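Local structure of putative uncharacterized protein (Chlamydia trachomatis, 3K29) at residues Y5-E8 with P9-S12; D66-T69 with S70-L74. The protein is a coiled-coil protein that probably serves, as a YscO homologue, as a chaperone-like component of the type III secretion apparatus. One frame throughout, in Å; residues are numbered along the deposited sequence.

How the contacts relate
The two contacts are helix starts that mark the two ends of the paired part of one helical hairpin, contact 2 at its closed end. In contact 1 (residues 5-8 with 9-12) a beta turn leads into helix 8-66; in contact 2 (residues 66-69 with 70-74) the short connection after that helix leads into helix 70-160, so the whole length of the first helix separates them. Their centres stand 85 Å apart and their nearest atoms about 72 Å, on opposite sides of the chain's centre. Contact 1 packs its turn against a later part of helix 70-160, around Lys129 and Trp132, whereas contact 2 reverses the chain so that the two helices can run side by side.

Contact 1 (Y5-E8 with P9-S12); sequences YPLE and PVLS
Leu7 and Glu8 offer their carbonyl oxygens to Leu11 and Ser12, and with these bonds helix 8-66 begins. Leu7, the third residue of a type I beta turn from Tyr5 to Glu8, holds the N-cap position; the turn is closed by the bond from Glu8 N to Tyr5 O, 3.0 Å.

The backbone bonds set up the first helical turn. Leu11 N donates to Leu7 O, 3.1 Å away and almost straight at 168°, while Val10 N reaches the same oxygen only weakly. Ser12 N to Glu8 O, 2.9 Å, carries the pattern one residue on. Pro9 suits the first turn because its ring nitrogen has no hydrogen to give, and an amide here would find no earlier helical carbonyl to bond.

Apolar contact is slight: Leu7 CD2 lies 4.2 Å from Val10 CG2, a light touch between two side chains near the surface. Leu11, in contrast, is buried, with CG anti to the backbone N (chi1 -176°), and its side chain reaches Glu122 and Lys129 of helix 70-160.

Charge and ring contacts tie the turn to that helix. The chain of Glu8 bends at chi2 (61°), which brings its carboxylate back beside Leu11, where Glu8 OE1 approaches Leu11 CD2 to 3.9 Å; the same OE1 forms a salt bridge with Lys129. The Tyr5 ring meets Trp132, whose side chain also touches Pro6. Tyr5 lies under its own turn: Leu7 N sits 3.6 Å above the ring plane, over its centre, and Glu8 OE1 lies in plane at the ring edge.

Contact 2 (D66-T69 with S70-L74); sequences DGTT and SDAIL
Thr69 turns its hydroxyl toward the start of helix 70-160, where Thr69 OG1 accepts a bond from Ala72 N at 3.3 Å. The rotamer makes this possible: with chi1 at 71°, OG1 sits between the backbone N and the carbonyl carbon, reaching forward over the first turn, and the bond is nearly straight at 166°. Thr69 is thus the N-cap, a place that suits threonine because its short side chain can supply the acceptor that an amide of the first turn lacks. The main chain adds Ile73 N to Thr69 O, 3.1 Å.

Residues 66-69 form the turn of a helical hairpin, joining helix 8-66 to helix 70-160. Gly67 leaves helical geometry with positive phi, at backbone angles where the lack of a CB avoids a clash with the preceding carbonyl oxygen. Thr68 then directs its two branches differently. Thr68 OG1, anti to the backbone N (chi1 -168°), lies 3.6 Å from Ala72 CB. Thr68 CG2 lies 3.5 Å from Ile73 CG1, where the two side chains cross at an angle. Ala72 CB touches the second hydroxyl too, 3.7 Å from Thr69 OG1, its bare methyl leaving room for both.

Contact 1 (Y5-E8 with P9-S12)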
ATOM      1  N   TYR A   5       7.058  31.439  -6.442  1.00 24.94           N
ATOM      2  CA  TYR A   5       7.045  30.488  -7.545  1.00 23.12           C
ATOM      3  C   TYR A   5       5.686  30.458  -8.250  1.00 22.44           C
ATOM      4  O   TYR A   5       4.670  30.291  -7.585  1.00 22.31           O
ATOM      5  CB  TYR A   5       7.395  29.094  -7.018  1.00 22.75           C
ATOM      6  CG  TYR A   5       7.395  28.017  -8.062  1.00 20.76           C
ATOM      7  CD1 TYR A   5       8.052  28.192  -9.274  1.00 19.53           C
ATOM      8  CD2 TYR A   5       6.746  26.810  -7.832  1.00 20.88           C
ATOM      9  CE1 TYR A   5       8.052  27.201 -10.238  1.00 19.58           C
ATOM     10  CE2 TYR A   5       6.750  25.804  -8.778  1.00 21.85           C
ATOM     11  CZ  TYR A   5       7.402  26.015  -9.988  1.00 22.49           C
ATOM     12  OH  TYR A   5       7.405  25.013 -10.945  1.00 24.89           O
ATOM     13  N   PRO A   6       5.659  30.632  -9.591  1.00 21.98           N
ATOM     14  CA  PRO A   6       4.362  30.744 -10.292  1.00 21.13           C
ATOM     15  C   PRO A   6       3.509  29.492 -10.152  1.00 20.09           C
ATOM     16  O   PRO A   6       2.275  29.547 -10.238  1.00 19.99           O
ATOM     17  CB  PRO A   6       4.789  30.918 -11.752  1.00 20.97           C
ATOM     18  CG  PRO A   6       6.065  31.619 -11.661  1.00 22.24           C
ATOM     19  CD  PRO A   6       6.773  30.960 -10.501  1.00 22.24           C
ATOM     20  N   LEU A   7       4.171  28.357  -9.958  1.00 19.93           N
ATOM     21  CA  LEU A   7       3.464  27.099  -9.896  1.00 20.08           C
ATOM     22  C   LEU A   7       3.406  26.571  -8.443  1.00 19.92           C
ATOM     23  O   LEU A   7       3.241  25.375  -8.184  1.00 19.90           O
ATOM     24  CB  LEU A   7       4.043  26.087 -10.907  1.00 20.81           C
ATOM     25  CG  LEU A   7       3.857  26.361 -12.409  1.00 20.97           C
ATOM     26  CD1 LEU A   7       4.543  25.256 -13.198  1.00 23.12           C
ATOM     27  CD2 LEU A   7       2.396  26.419 -12.798  1.00 20.20           C
ATOM     28  N   GLU A   8       3.495  27.501  -7.497  1.00 20.18           N
ATOM     29  CA  GLU A   8       3.308  27.161  -6.097  1.00 20.30           C
ATOM     30  C   GLU A   8       1.999  26.372  -5.856  1.00 19.57           C
ATOM     31  O   GLU A   8       2.005  25.383  -5.115  1.00 18.69           O
ATOM     32  CB  GLU A   8       3.375  28.401  -5.212  1.00 20.27           C
ATOM     33  CG  GLU A   8       3.591  28.049  -3.763  1.00 21.95           C
ATOM     34  CD  GLU A   8       4.901  27.310  -3.516  1.00 26.09           C
ATOM     35  OE1 GLU A   8       5.821  27.365  -4.366  1.00 26.61           O
ATOM     36  OE2 GLU A   8       5.014  26.675  -2.448  1.00 29.00           O
ATOM     37  N   PRO A   9       0.876  26.806  -6.477  1.00 19.14           N
ATOM     38  CA  PRO A   9      -0.362  26.044  -6.265  1.00 18.90           C
ATOM     39  C   PRO A   9      -0.300  24.566  -6.711  1.00 19.46           C
ATOM     40  O   PRO A   9      -0.945  23.720  -6.087  1.00 19.33           O
ATOM     41  CB  PRO A   9      -1.391  26.809  -7.070  1.00 18.39           C
ATOM     42  CG  PRO A   9      -0.839  28.261  -7.102  1.00 19.31           C
ATOM     43  CD  PRO A   9       0.641  28.049  -7.252  1.00 19.05           C
ATOM     44  N   VAL A  10       0.441  24.270  -7.775  1.00 20.45           N
ATOM     45  CA  VAL A  10       0.624  22.897  -8.246  1.00 20.94           C
ATOM     46  C   VAL A  10       1.505  22.132  -7.229  1.00 21.47           C
ATOM     47  O   VAL A  10       1.167  21.023  -6.832  1.00 22.01           O
ATOM     48  CB  VAL A  10       1.258  22.867  -9.650  1.00 21.18           C
ATOM     49  CG1 VAL A  10       1.702  21.461 -10.023  1.00 20.90           C
ATOM     50  CG2 VAL A  10       0.286  23.426 -10.691  1.00 20.13           C
ATOM     51  N   LEU A  11       2.598  22.743  -6.766  1.00 21.64           N
ATOM     52  CA  LEU A  11       3.440  22.085  -5.776  1.00 20.93           C
ATOM     53  C   LEU A  11       2.656  21.759  -4.482  1.00 21.13           C
ATOM     54  O   LEU A  11       2.701  20.615  -3.982  1.00 21.41           O
ATOM     55  CB  LEU A  11       4.679  22.931  -5.492  1.00 21.29           C
ATOM     56  CG  LEU A  11       5.783  22.422  -4.550  1.00 20.61           C
ATOM     57  CD1 LEU A  11       6.491  21.175  -5.093  1.00 21.83           C
ATOM     58  CD2 LEU A  11       6.778  23.547  -4.327  1.00 19.83           C
ATOM     59  N   SER A  12       1.913  22.742  -3.973  1.00 19.88           N
ATOM     60  CA  SER A  12       1.069  22.575  -2.789  1.00 20.47           C
ATOM     61  C   SER A  12       0.166  21.358  -2.962  1.00 20.53           C
ATOM     62  O   SER A  12       0.138  20.451  -2.113  1.00 18.89           O
ATOM     63  CB  SER A  12       0.235  23.841  -2.578  1.00 21.38           C
ATOM     64  OG  SER A  12      -0.109  23.985  -1.225  1.00 24.85           O
TER

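Contact 2 (D66-T69 with S70-L74)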
ATOM      1  N   ASP A  66      -7.669 -53.774  18.099  1.00 18.29           N
ATOM      2  CA  ASP A  66      -8.274 -54.587  19.171  1.00 19.56           C
ATOM      3  C   ASP A  66      -9.077 -55.768  18.665  1.00 20.03           C
ATOM      4  O   ASP A  66      -9.349 -56.664  19.427  1.00 21.20           O
ATOM      5  CB  ASP A  66      -9.227 -53.739  20.031  1.00 20.28           C
ATOM      6  CG  ASP A  66      -8.502 -52.837  21.015  1.00 21.00           C
ATOM      7  OD1 ASP A  66      -7.408 -53.207  21.447  1.00 23.90           O
ATOM      8  OD2 ASP A  66      -8.992 -51.731  21.327  1.00 23.87           O
ATOM      9  N   GLY A  67      -9.507 -55.769  17.405  1.00 21.30           N
ATOM     10  CA  GLY A  67     -10.492 -56.777  16.972  1.00 21.38           C
ATOM     11  C   GLY A  67     -11.905 -56.233  17.191  1.00 23.17           C
ATOM     12  O   GLY A  67     -12.296 -55.796  18.284  1.00 23.27           O
ATOM     13  N   THR A  68     -12.700 -56.245  16.131  1.00 23.14           N
ATOM     14  CA  THR A  68     -13.986 -55.610  16.178  1.00 21.75           C
ATOM     15  C   THR A  68     -14.964 -56.508  15.400  1.00 20.82           C
ATOM     16  O   THR A  68     -14.721 -57.718  15.268  1.00 19.27           O
ATOM     17  CB  THR A  68     -13.835 -54.136  15.708  1.00 23.17           C
ATOM     18  OG1 THR A  68     -15.031 -53.394  15.992  1.00 25.64           O
ATOM     19  CG2 THR A  68     -13.404 -54.044  14.235  1.00 21.68           C
ATOM     20  N   THR A  69     -16.054 -55.946  14.892  1.00 20.31           N
ATOM     21  CA  THR A  69     -17.047 -56.726  14.149  1.00 19.87           C
ATOM     22  C   THR A  69     -17.345 -55.896  12.913  1.00 18.79           C
ATOM     23  O   THR A  69     -17.079 -54.683  12.898  1.00 16.18           O
ATOM     24  CB  THR A  69     -18.337 -56.904  14.961  1.00 20.33           C
ATOM     25  OG1 THR A  69     -18.996 -55.640  15.025  1.00 21.27           O
ATOM     26  CG2 THR A  69     -18.045 -57.387  16.404  1.00 22.85           C
ATOM     27  N   SER A  70     -17.850 -56.556  11.868  1.00 17.78           N
ATOM     28  CA  SER A  70     -18.229 -55.898  10.636  1.00 18.09           C
ATOM     29  C   SER A  70     -19.272 -54.757  10.850  1.00 17.23           C
ATOM     30  O   SER A  70     -19.187 -53.703  10.215  1.00 16.37           O
ATOM     31  CB  SER A  70     -18.726 -56.968   9.644  1.00 19.18           C
ATOM     32  OG  SER A  70     -19.027 -56.328   8.423  1.00 23.64           O
ATOM     33  N   ASP A  71     -20.252 -54.955  11.732  1.00 16.97           N
ATOM     34  CA  ASP A  71     -21.242 -53.861  12.013  1.00 16.95           C
ATOM     35  C   ASP A  71     -20.636 -52.595  12.614  1.00 16.52           C
ATOM     36  O   ASP A  71     -20.970 -51.482  12.222  1.00 14.28           O
ATOM     37  CB  ASP A  71     -22.350 -54.355  12.926  1.00 17.18           C
ATOM     38  CG  ASP A  71     -23.296 -55.266  12.213  1.00 20.78           C
ATOM     39  OD1 ASP A  71     -23.269 -55.268  10.965  1.00 24.72           O
ATOM     40  OD2 ASP A  71     -24.045 -56.006  12.882  1.00 28.61           O
ATOM     41  N   ALA A  72     -19.732 -52.766  13.585  1.00 15.71           N
ATOM     42  CA  ALA A  72     -19.124 -51.597  14.248  1.00 15.71           C
ATOM     43  C   ALA A  72     -18.218 -50.876  13.262  1.00 14.14           C
ATOM     44  O   ALA A  72     -18.102 -49.651  13.297  1.00 14.54           O
ATOM     45  CB  ALA A  72     -18.311 -52.063  15.511  1.00 17.01           C
ATOM     46  N   ILE A  73     -17.555 -51.621  12.381  1.00 13.48           N
ATOM     47  CA  ILE A  73     -16.733 -50.983  11.342  1.00 13.71           C
ATOM     48  C   ILE A  73     -17.662 -50.129  10.419  1.00 14.55           C
ATOM     49  O   ILE A  73     -17.391 -48.927  10.143  1.00 14.78           O
ATOM     50  CB  ILE A  73     -15.907 -51.997  10.488  1.00 13.38           C
ATOM     51  CG1 ILE A  73     -14.773 -52.685  11.304  1.00 15.19           C
ATOM     52  CG2 ILE A  73     -15.235 -51.299   9.293  1.00 16.50           C
ATOM     53  CD1 ILE A  73     -14.240 -54.005  10.631  1.00 16.10           C
ATOM     54  N   LEU A  74     -18.766 -50.732   9.983  1.00 14.85           N
ATOM     55  CA  LEU A  74     -19.665 -50.011   9.069  1.00 15.77           C
ATOM     56  C   LEU A  74     -20.196 -48.731   9.710  1.00 15.64           C
ATOM     57  O   LEU A  74     -20.196 -47.632   9.124  1.00 14.81           O
ATOM     58  CB  LEU A  74     -20.779 -50.937   8.648  1.00 17.31           C
ATOM     59  CG  LEU A  74     -20.593 -51.497   7.237  1.00 20.55           C
ATOM     60  CD1 LEU A  74     -20.887 -53.004   7.254  1.00 24.19           C
ATOM     61  CD2 LEU A  74     -21.525 -50.743   6.257  1.00 25.74           C
TER